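Local atomic coordinates of TRAP dicarboxylate transporter-DctP subunit (Desulfovibrio desulfuricans subsp. desulfuricans, PDB entry 4NHB), a protein that binds sn-glycerol 3-phosphate and probably delivers it, as a periplasmic solute-binding protein, to the membrane subunits of a TRAP transporter. Residues F127-E132 and V317-A322; H152-K157 and G199-G204; A214-V217 and M221-I224; A282-L285 and N290-E293. All coordinates share one frame; numbering follows the deposited sequence.

Contact 1. Residues F127-E132 and V317-A322; sequences FDLINE and VPNAQA
L129 meets N319 and A322 in a small surface contact between the end of helix 125-131 and the turn that starts helix 320-329. Only about 130 Å² is buried, and no hydrogen bond crosses. L129 serves both partners, one with its side chain and one with its backbone. CG of L129 lies anti to its own carbonyl carbon (chi1 -70°), and the CD1 branch points at the first turn of helix 320-329. There L129 CD1 rests 3.8 Å from A322 O. A322 in turn directs its CB toward helix 125-131.

The second touch is polar in its atoms but loose. The amide of N319 extends toward helix 125-131, and N319 ND2 stops 3.6 Å from L129 O. N319 occupies the N-cap position of helix 320-329, yet its side chain makes no capping bond. The backbone around it forms a type I beta turn from V317 to A320, closed by A320 N to V317 O at 3.2 Å.

L129 also packs on I323 and S326, and I130 on I323, further along the same helix. This is helix-to-helix packing of a C-terminal helix against an earlier one, within a periplasmic solute-binding protein of the DctP family.

Contact 2. Residues H152-K157 and G199-G204; sequences HFYSKK and GALDQG
Y154 and L201 supply the apolar part of this contact between strand 146-155 and helix 197-203. One methyl of the leucine, L201 CD2, approaches the tyrosine ring obliquely and lies 4.3 Å from Y154 CE1. Both residues are buried. The side chain of Y154 also touches I216 of helix 213-218 and M221 of the turn after it.

The strand belongs to the mixed sheet of a periplasmic binding protein fold, and the helix packs beside it. Y154 also touches R171, a residue that binds sn-glycerol 3-phosphate. This places the apolar contact in the second shell of the ligand pocket, with the tyrosine side chain about 7 Å from the ligand at nearest atoms.

The polar part lies at the end of the helix. K156 stretches out with an extended chain beyond CG (chi2 -173°, chi3 175°), which carries its ammonium across to G204. K156 NZ is 3.4 Å from G204 O. A water joins the same two atoms: it accepts from K156 NZ at 3.0 Å and lies 3.2 Å from G204 O. G204 leaves the helix with positive phi (90°).

Where the chain leaves the strand, S155 OG donates to K157 O at 2.9 Å, from above the carbonyl plane.

Contact 3. Residues A214-V217 and M221-I224; sequences ADIV and MYEI
M221 lies along the last part of helix 213-218, from the carbonyl of I216 back to that of D215. Its CB starts 3.6 Å from I216 O and also faces CG2 of I216. CG sits anti to the carbonyl carbon of M221 (chi1 -63°). This keeps CG over the same I216 carbonyl and close to I216 CA. The chain then runs on extended. M221 SD reaches I216 CG1 at 3.9 Å, and the two side chains cross at about a right angle. The tip, M221 CE, ends 3.9 Å from D215 O. The sulfur and methylene carbons thus pack on backbone and on an aliphatic branch.

The backbone of M221 is held as well. Helix 213-218 ends here and the chain enters a 3-10 segment, 221-223. M221 N joins the two by donating five residues back to I216 O at 2.9 Å, with an N-H...O angle of 161°. Y222 follows. Its CG falls between the backbone N and the carbonyl carbon (chi1 53°), and the ring swings back to the helix. There V217 CA meets the ring edge, 4.0 Å from Y222 CE2, and V217 CG2 is 4.2 Å from the same CE2.

Around this turn, M221 also packs on V197, L201 and Y154. D215 sends its carboxylate the other way, where D215 OD2 forms a salt bridge with K37, a ligand-binding residue. The chemistry is therefore divided: one straight backbone bond and apolar packing fix the chain after the helix, while the D215 to K37 salt bridge lies beside the sn-glycerol 3-phosphate site, consistent with D215 helping to position K37.

Contact 4. Residues A282-L285 and N290-E293; sequences ATIL and NIHE
L285 and I291 cross at about a right angle where the long helix 252-286 turns back into strand 290-292. This is a helix-to-strand connection at the edge of the mixed sheet of the periplasmic binding protein fold. The strand pairs in parallel with strand 227-229.

The leucine presents its CD2 branch. L285 CD2 touches I291 CG1 at 3.7 Å, and the end of the isoleucine chain reaches across the leucine, with I291 CD1 3.7 Å from L285 CG. Placing CG1 of I291 anti to its carbonyl carbon (chi1 -63°) sends this longer branch toward the helix. I291 also packs on L230.

I284 comes from one residue earlier in the helix and uses its shorter branch. I284 CG2 lies anti to the backbone N and is 4.2 Å from I291 CG1. I284 also packs on I228 of the neighbouring strand. I284 is buried and L285 is exposed, so the contact has an inner and an outer side.

No hydrogen bond joins the two segments. The backbone of N290 bonds instead to P226 and I228, while L285 CD2 stays 4.4 Å from N290 C and I284 CG2 is 4.2 Å from N290 N.

Overall arrangement
From the N terminus, helix 125-131 opens the widest loop, which closes only when helix 320-329 begins at contact 1. The other three contacts all nest inside it and follow one another in series. Contact 2 joins strand 146-155 to helix 197-203. Contact 3 then closes a short turn after helix 213-218, and contact 4 closes another after helix 252-286. Contacts 2 and 3 have centres about 9 Å apart and touch through Y154 and M221. Contact 3 also touches contact 4 through Y222 and T283. Contact 1 stands apart across the chain's centre; its centre is about 34 to 36 Å from those of the other three.

Contact 1. Residues F127-E132 and V317-A322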
loop_
_atom_site.group_PDB
_atom_site.type_symbol
_atom_site.label_atom_id
_atom_site.label_comp_id
_atom_site.label_asym_id
_atom_site.label_seq_id
_atom_site.Cartn_x
_atom_site.Cartn_y
_atom_site.Cartn_z
ATOM N N PHE A 127 -4.575 -6.960 -12.105
ATOM C CA PHE A 127 -3.666 -5.828 -12.222
ATOM C C PHE A 127 -3.710 -5.201 -13.600
ATOM O O PHE A 127 -3.697 -3.982 -13.745
ATOM C CB PHE A 127 -2.241 -6.299 -11.960
ATOM C CG PHE A 127 -1.203 -5.207 -12.078
ATOM C CD1 PHE A 127 -0.852 -4.465 -10.982
ATOM C CD2 PHE A 127 -0.556 -4.956 -13.289
ATOM C CE1 PHE A 127 0.105 -3.482 -11.088
ATOM C CE2 PHE A 127 0.392 -3.958 -13.390
ATOM C CZ PHE A 127 0.722 -3.234 -12.301
ATOM N N ASP A 128 -3.715 -6.043 -14.629
ATOM C CA ASP A 128 -3.794 -5.541 -15.999
ATOM C C ASP A 128 -5.055 -4.698 -16.199
ATOM O O ASP A 128 -4.974 -3.598 -16.741
ATOM C CB ASP A 128 -3.790 -6.692 -17.011
ATOM C CG ASP A 128 -2.440 -7.376 -17.123
ATOM O OD1 ASP A 128 -1.477 -6.943 -16.468
ATOM O OD2 ASP A 128 -2.348 -8.372 -17.866
ATOM N N LEU A 129 -6.205 -5.195 -15.730
ATOM C CA LEU A 129 -7.465 -4.464 -15.902
ATOM C C LEU A 129 -7.427 -3.129 -15.169
ATOM O O LEU A 129 -7.871 -2.127 -15.695
ATOM C CB LEU A 129 -8.667 -5.289 -15.431
ATOM C CG LEU A 129 -8.983 -6.477 -16.341
ATOM C CD1 LEU A 129 -9.878 -7.477 -15.648
ATOM C CD2 LEU A 129 -9.647 -5.930 -17.591
ATOM N N ILE A 130 -6.862 -3.121 -13.967
ATOM C CA ILE A 130 -6.820 -1.921 -13.146
ATOM C C ILE A 130 -5.897 -0.871 -13.759
ATOM O O ILE A 130 -6.167 0.313 -13.685
ATOM C CB ILE A 130 -6.321 -2.255 -11.704
ATOM C CG1 ILE A 130 -7.472 -2.825 -10.869
ATOM C CG2 ILE A 130 -5.692 -1.028 -11.117
ATOM C CD1 ILE A 130 -7.049 -3.704 -9.646
ATOM N N ASN A 131 -4.799 -1.337 -14.353
ATOM C CA ASN A 131 -3.766 -0.490 -14.885
ATOM C C ASN A 131 -3.996 -0.007 -16.300
ATOM O O ASN A 131 -3.316 0.920 -16.754
ATOM C CB ASN A 131 -2.442 -1.226 -14.801
ATOM C CG ASN A 131 -1.276 -0.295 -14.611
ATOM O OD1 ASN A 131 -0.390 -0.221 -15.472
ATOM N ND2 ASN A 131 -1.267 0.443 -13.495
ATOM N N GLU A 132 -4.942 -0.621 -17.010
ATOM C CA GLU A 132 -5.267 -0.158 -18.357
ATOM C C GLU A 132 -5.622 1.312 -18.360
ATOM O O GLU A 132 -6.566 1.721 -17.697
ATOM C CB GLU A 132 -6.457 -0.933 -18.945
ATOM C CG GLU A 132 -6.059 -1.934 -19.978
ATOM C CD GLU A 132 -5.302 -1.292 -21.105
ATOM O OE1 GLU A 132 -5.612 -0.121 -21.431
ATOM O OE2 GLU A 132 -4.388 -1.951 -21.646
ATOM N N VAL A 317 -15.555 3.635 -11.170
ATOM C CA VAL A 317 -14.729 2.845 -12.094
ATOM C C VAL A 317 -15.592 2.149 -13.138
ATOM O O VAL A 317 -16.394 1.274 -12.780
ATOM C CB VAL A 317 -13.951 1.760 -11.352
ATOM C CG1 VAL A 317 -12.988 1.014 -12.320
ATOM C CG2 VAL A 317 -13.176 2.366 -10.195
ATOM N N PRO A 318 -15.431 2.540 -14.422
ATOM C CA PRO A 318 -16.236 2.055 -15.549
ATOM C C PRO A 318 -16.255 0.539 -15.633
ATOM O O PRO A 318 -17.326 -0.054 -15.801
ATOM C CB PRO A 318 -15.522 2.666 -16.762
ATOM C CG PRO A 318 -14.973 3.953 -16.254
ATOM C CD PRO A 318 -14.531 3.632 -14.841
ATOM N N ASN A 319 -15.089 -0.081 -15.481
ATOM C CA ASN A 319 -14.978 -1.529 -15.597
ATOM C C ASN A 319 -14.874 -2.235 -14.236
ATOM O O ASN A 319 -14.178 -3.216 -14.124
ATOM C CB ASN A 319 -13.787 -1.915 -16.513
ATOM C CG ASN A 319 -12.419 -1.497 -15.938
ATOM O OD1 ASN A 319 -12.319 -0.556 -15.146
ATOM N ND2 ASN A 319 -11.363 -2.200 -16.347
ATOM N N ALA A 320 -15.579 -1.741 -13.214
ATOM C CA ALA A 320 -15.472 -2.308 -11.865
ATOM C C ALA A 320 -15.877 -3.780 -11.830
ATOM O O ALA A 320 -15.166 -4.624 -11.262
ATOM C CB ALA A 320 -16.317 -1.500 -10.856
ATOM N N GLN A 321 -17.012 -4.107 -12.434
ATOM C CA GLN A 321 -17.464 -5.501 -12.402
ATOM C C GLN A 321 -16.448 -6.464 -12.984
ATOM O O GLN A 321 -16.304 -7.596 -12.495
ATOM C CB GLN A 321 -18.795 -5.685 -13.127
ATOM C CG GLN A 321 -19.432 -7.046 -12.834
ATOM C CD GLN A 321 -19.616 -7.287 -11.344
ATOM O OE1 GLN A 321 -20.308 -6.532 -10.664
ATOM N NE2 GLN A 321 -18.981 -8.326 -10.827
ATOM N N ALA A 322 -15.742 -6.046 -14.025
ATOM C CA ALA A 322 -14.808 -6.941 -14.688
ATOM C C ALA A 322 -13.609 -7.150 -13.778
ATOM O O ALA A 322 -13.070 -8.252 -13.654
ATOM C CB ALA A 322 -14.356 -6.353 -16.021
#

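Contact 2. Residues H152-K157 and G199-G204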
loop_
_atom_site.group_PDB
_atom_site.type_symbol
_atom_site.label_atom_id
_atom_site.label_comp_id
_atom_site.label_asym_id
_atom_site.label_seq_id
_atom_site.Cartn_x
_atom_site.Cartn_y
_atom_site.Cartn_z
ATOM N N HIS A 152 -5.086 -4.040 10.347
ATOM C CA HIS A 152 -5.675 -4.428 11.627
ATOM C C HIS A 152 -5.862 -3.175 12.479
ATOM O O HIS A 152 -5.065 -2.224 12.370
ATOM C CB HIS A 152 -4.745 -5.407 12.345
ATOM C CG HIS A 152 -4.426 -6.611 11.523
ATOM N ND1 HIS A 152 -5.412 -7.409 10.993
ATOM C CD2 HIS A 152 -3.248 -7.129 11.095
ATOM C CE1 HIS A 152 -4.858 -8.392 10.307
ATOM N NE2 HIS A 152 -3.542 -8.239 10.339
ATOM N N PHE A 153 -6.893 -3.175 13.318
ATOM C CA PHE A 153 -7.165 -2.012 14.169
ATOM C C PHE A 153 -6.161 -1.895 15.300
ATOM O O PHE A 153 -5.700 -2.895 15.835
ATOM C CB PHE A 153 -8.595 -2.059 14.728
ATOM C CG PHE A 153 -9.624 -1.855 13.688
ATOM C CD1 PHE A 153 -9.898 -0.596 13.227
ATOM C CD2 PHE A 153 -10.288 -2.938 13.128
ATOM C CE1 PHE A 153 -10.833 -0.388 12.234
ATOM C CE2 PHE A 153 -11.207 -2.751 12.138
ATOM C CZ PHE A 153 -11.492 -1.466 11.693
ATOM N N TYR A 154 -5.799 -0.655 15.622
ATOM C CA TYR A 154 -5.062 -0.346 16.829
ATOM C C TYR A 154 -5.844 0.764 17.580
ATOM O O TYR A 154 -6.387 1.666 16.943
ATOM C CB TYR A 154 -3.624 0.120 16.519
ATOM C CG TYR A 154 -3.521 1.319 15.589
ATOM C CD1 TYR A 154 -3.533 2.608 16.097
ATOM C CD2 TYR A 154 -3.407 1.165 14.192
ATOM C CE1 TYR A 154 -3.451 3.681 15.289
ATOM C CE2 TYR A 154 -3.315 2.241 13.380
ATOM C CZ TYR A 154 -3.342 3.516 13.923
ATOM O OH TYR A 154 -3.242 4.647 13.150
ATOM N N SER A 155 -5.904 0.681 18.914
ATOM C CA SER A 155 -6.652 1.658 19.712
ATOM C C SER A 155 -6.260 1.645 21.189
ATOM O O SER A 155 -5.632 0.707 21.679
ATOM C CB SER A 155 -8.139 1.374 19.622
ATOM O OG SER A 155 -8.367 0.010 19.875
ATOM N N LYS A 156 -6.684 2.674 21.909
ATOM C CA LYS A 156 -6.406 2.742 23.347
ATOM C C LYS A 156 -7.205 1.700 24.130
ATOM O O LYS A 156 -6.692 1.120 25.074
ATOM C CB LYS A 156 -6.630 4.163 23.873
ATOM C CG LYS A 156 -5.637 5.130 23.257
ATOM C CD LYS A 156 -5.676 6.520 23.842
ATOM C CE LYS A 156 -4.556 7.363 23.246
ATOM N NZ LYS A 156 -4.695 8.816 23.552
ATOM N N LYS A 157 -8.438 1.450 23.705
ATOM C CA LYS A 157 -9.281 0.430 24.333
ATOM C C LYS A 157 -9.850 -0.475 23.243
ATOM O O LYS A 157 -10.207 0.022 22.177
ATOM C CB LYS A 157 -10.418 1.091 25.101
ATOM C CG LYS A 157 -9.945 2.279 25.928
ATOM C CD LYS A 157 -10.792 2.528 27.158
ATOM C CE LYS A 157 -11.859 3.583 26.911
ATOM N NZ LYS A 157 -12.558 3.907 28.188
ATOM N N GLY A 199 3.130 11.973 15.258
ATOM C CA GLY A 199 2.712 13.129 16.046
ATOM C C GLY A 199 1.263 13.013 16.534
ATOM O O GLY A 199 0.934 13.410 17.664
ATOM N N ALA A 200 0.375 12.463 15.700
ATOM C CA ALA A 200 -1.039 12.427 16.051
ATOM C C ALA A 200 -1.233 11.507 17.251
ATOM O O ALA A 200 -1.965 11.824 18.209
ATOM C CB ALA A 200 -1.852 11.960 14.881
ATOM N N LEU A 201 -0.569 10.358 17.195
ATOM C CA LEU A 201 -0.511 9.457 18.340
ATOM C C LEU A 201 0.041 10.156 19.569
ATOM O O LEU A 201 -0.601 10.153 20.637
ATOM C CB LEU A 201 0.358 8.240 18.014
ATOM C CG LEU A 201 -0.366 7.228 17.118
ATOM C CD1 LEU A 201 0.616 6.138 16.713
ATOM C CD2 LEU A 201 -1.612 6.629 17.828
ATOM N N ASP A 202 1.220 10.758 19.428
ATOM C CA ASP A 202 1.875 11.467 20.552
ATOM C C ASP A 202 1.020 12.594 21.125
ATOM O O ASP A 202 1.104 12.868 22.326
ATOM C CB ASP A 202 3.207 12.111 20.143
ATOM C CG ASP A 202 4.328 11.106 19.966
ATOM O OD1 ASP A 202 4.213 9.953 20.438
ATOM O OD2 ASP A 202 5.338 11.497 19.354
ATOM N N GLN A 203 0.236 13.249 20.262
ATOM C CA GLN A 203 -0.599 14.378 20.655
ATOM C C GLN A 203 -1.831 13.974 21.491
ATOM O O GLN A 203 -2.339 14.772 22.254
ATOM C CB GLN A 203 -1.052 15.168 19.428
ATOM C CG GLN A 203 -0.010 16.120 18.852
ATOM C CD GLN A 203 -0.436 16.708 17.509
ATOM O OE1 GLN A 203 -1.504 16.381 16.964
ATOM N NE2 GLN A 203 0.401 17.587 16.969
ATOM N N GLY A 204 -2.338 12.762 21.317
ATOM C CA GLY A 204 -3.255 12.191 22.293
ATOM C C GLY A 204 -4.753 12.414 22.138
ATOM O O GLY A 204 -5.518 12.039 23.040
HETATM O O HOH W 1 -7.539 9.576 23.080
#

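Contact 3. Residues A214-V217 and M221-I224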
loop_
_atom_site.group_PDB
_atom_site.type_symbol
_atom_site.label_atom_id
_atom_site.label_comp_id
_atom_site.label_asym_id
_atom_site.label_seq_id
_atom_site.Cartn_x
_atom_site.Cartn_y
_atom_site.Cartn_z
ATOM N N ALA A 214 3.242 -4.231 9.875
ATOM C CA ALA A 214 4.561 -3.678 9.647
ATOM C C ALA A 214 4.623 -2.225 10.145
ATOM O O ALA A 214 5.609 -1.793 10.724
ATOM C CB ALA A 214 4.939 -3.750 8.141
ATOM N N ASP A 215 3.546 -1.487 9.928
ATOM C CA ASP A 215 3.501 -0.075 10.301
ATOM C C ASP A 215 3.233 0.068 11.794
ATOM O O ASP A 215 3.856 0.896 12.484
ATOM C CB ASP A 215 2.444 0.654 9.449
ATOM C CG ASP A 215 2.889 0.885 8.013
ATOM O OD1 ASP A 215 4.095 0.666 7.737
ATOM O OD2 ASP A 215 2.013 1.296 7.166
ATOM N N ILE A 216 2.355 -0.778 12.323
ATOM C CA ILE A 216 2.066 -0.734 13.744
ATOM C C ILE A 216 3.320 -0.999 14.564
ATOM O O ILE A 216 3.554 -0.310 15.549
ATOM C CB ILE A 216 0.986 -1.748 14.120
ATOM C CG1 ILE A 216 -0.354 -1.294 13.575
ATOM C CG2 ILE A 216 0.948 -1.957 15.616
ATOM C CD1 ILE A 216 -1.381 -2.413 13.507
ATOM N N VAL A 217 4.141 -1.974 14.158
ATOM C CA VAL A 217 5.361 -2.262 14.893
ATOM C C VAL A 217 6.451 -1.232 14.616
ATOM O O VAL A 217 7.140 -0.783 15.521
ATOM C CB VAL A 217 5.880 -3.681 14.573
ATOM C CG1 VAL A 217 7.375 -3.820 14.925
ATOM C CG2 VAL A 217 5.017 -4.690 15.310
ATOM N N MET A 221 3.338 1.684 17.649
ATOM C CA MET A 221 2.013 2.202 17.965
ATOM C C MET A 221 1.462 1.576 19.245
ATOM O O MET A 221 0.703 2.221 19.987
ATOM C CB MET A 221 1.068 1.935 16.811
ATOM C CG MET A 221 1.449 2.641 15.459
ATOM S SD MET A 221 0.017 2.559 14.349
ATOM C CE MET A 221 0.652 3.114 12.731
ATOM N N TYR A 222 1.864 0.333 19.503
ATOM C CA TYR A 222 1.316 -0.463 20.621
ATOM C C TYR A 222 1.726 0.090 21.988
ATOM O O TYR A 222 1.089 -0.217 22.977
ATOM C CB TYR A 222 1.716 -1.942 20.493
ATOM C CG TYR A 222 3.195 -2.153 20.319
ATOM C CD1 TYR A 222 4.037 -2.181 21.426
ATOM C CD2 TYR A 222 3.758 -2.323 19.055
ATOM C CE1 TYR A 222 5.378 -2.359 21.291
ATOM C CE2 TYR A 222 5.109 -2.505 18.912
ATOM C CZ TYR A 222 5.921 -2.520 20.045
ATOM O OH TYR A 222 7.284 -2.697 19.947
ATOM N N GLU A 223 2.740 0.952 22.014
ATOM C CA GLU A 223 3.130 1.691 23.213
ATOM C C GLU A 223 2.106 2.751 23.646
ATOM O O GLU A 223 2.124 3.204 24.785
ATOM C CB GLU A 223 4.474 2.395 22.982
ATOM C CG GLU A 223 5.681 1.461 23.080
ATOM C CD GLU A 223 6.997 2.152 22.794
ATOM O OE1 GLU A 223 7.006 3.355 22.432
ATOM O OE2 GLU A 223 8.037 1.473 22.918
ATOM N N ILE A 224 1.260 3.177 22.718
ATOM C CA ILE A 224 0.277 4.232 22.964
ATOM C C ILE A 224 -1.138 3.681 22.805
ATOM O O ILE A 224 -2.040 3.999 23.576
ATOM C CB ILE A 224 0.532 5.433 22.002
ATOM C CG1 ILE A 224 1.868 6.076 22.352
ATOM C CG2 ILE A 224 -0.562 6.461 22.086
ATOM C CD1 ILE A 224 2.394 7.011 21.298
#

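Contact 4. Residues A282-L285 and N290-E293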
loop_
_atom_site.group_PDB
_atom_site.type_symbol
_atom_site.label_atom_id
_atom_site.label_comp_id
_atom_site.label_asym_id
_atom_site.label_seq_id
_atom_site.Cartn_x
_atom_site.Cartn_y
_atom_site.Cartn_z
ATOM N N ALA A 282 3.647 -11.756 17.528
ATOM C CA ALA A 282 4.327 -12.234 18.710
ATOM C C ALA A 282 4.775 -11.000 19.482
ATOM O O ALA A 282 4.383 -10.809 20.628
ATOM C CB ALA A 282 5.506 -13.112 18.331
ATOM N N THR A 283 5.544 -10.142 18.810
ATOM C CA THR A 283 6.120 -8.946 19.410
ATOM C C THR A 283 5.095 -8.115 20.184
ATOM O O THR A 283 5.365 -7.674 21.296
ATOM C CB THR A 283 6.773 -8.055 18.341
ATOM O OG1 THR A 283 7.824 -8.775 17.683
ATOM C CG2 THR A 283 7.351 -6.813 18.955
ATOM N N ILE A 284 3.927 -7.892 19.593
ATOM C CA ILE A 284 2.862 -7.177 20.279
ATOM C C ILE A 284 2.532 -7.866 21.600
ATOM O O ILE A 284 2.469 -7.217 22.642
ATOM C CB ILE A 284 1.634 -7.050 19.384
ATOM C CG1 ILE A 284 1.991 -6.149 18.188
ATOM C CG2 ILE A 284 0.500 -6.411 20.102
ATOM C CD1 ILE A 284 0.887 -5.964 17.236
ATOM N N LEU A 285 2.372 -9.184 21.560
ATOM C CA LEU A 285 1.927 -9.941 22.732
ATOM C C LEU A 285 3.002 -10.017 23.804
ATOM O O LEU A 285 2.688 -10.173 24.990
ATOM C CB LEU A 285 1.512 -11.356 22.340
ATOM C CG LEU A 285 0.249 -11.487 21.486
ATOM C CD1 LEU A 285 -0.063 -12.949 21.279
ATOM C CD2 LEU A 285 -0.918 -10.774 22.116
ATOM N N ASN A 290 -2.113 -6.095 23.354
ATOM C CA ASN A 290 -3.140 -7.122 23.305
ATOM C C ASN A 290 -3.643 -7.340 21.877
ATOM O O ASN A 290 -3.699 -6.409 21.069
ATOM C CB ASN A 290 -4.303 -6.730 24.213
ATOM C CG ASN A 290 -3.933 -6.776 25.702
ATOM O OD1 ASN A 290 -2.797 -7.102 26.069
ATOM N ND2 ASN A 290 -4.895 -6.429 26.562
ATOM N N ILE A 291 -3.999 -8.578 21.565
ATOM C CA ILE A 291 -4.628 -8.864 20.295
ATOM C C ILE A 291 -6.008 -9.405 20.551
ATOM O O ILE A 291 -6.176 -10.328 21.326
ATOM C CB ILE A 291 -3.813 -9.879 19.459
ATOM C CG1 ILE A 291 -2.440 -9.267 19.138
ATOM C CG2 ILE A 291 -4.579 -10.246 18.199
ATOM C CD1 ILE A 291 -1.455 -10.212 18.454
ATOM N N HIS A 292 -6.983 -8.841 19.864
ATOM C CA HIS A 292 -8.358 -9.204 20.066
ATOM C C HIS A 292 -8.936 -9.767 18.793
ATOM O O HIS A 292 -8.381 -9.604 17.704
ATOM C CB HIS A 292 -9.169 -7.985 20.492
ATOM C CG HIS A 292 -8.647 -7.321 21.723
ATOM N ND1 HIS A 292 -8.444 -7.999 22.905
ATOM C CD2 HIS A 292 -8.277 -6.040 21.955
ATOM C CE1 HIS A 292 -7.975 -7.162 23.815
ATOM N NE2 HIS A 292 -7.868 -5.967 23.264
ATOM N N GLU A 293 -10.081 -10.409 18.964
ATOM C CA GLU A 293 -10.815 -11.027 17.882
ATOM C C GLU A 293 -12.173 -10.348 17.802
ATOM O O GLU A 293 -12.990 -10.449 18.730
ATOM C CB GLU A 293 -10.982 -12.537 18.152
ATOM C CG GLU A 293 -11.547 -13.292 16.960
ATOM C CD GLU A 293 -10.478 -13.669 15.948
ATOM O OE1 GLU A 293 -10.074 -12.801 15.137
ATOM O OE2 GLU A 293 -10.038 -14.844 15.982
#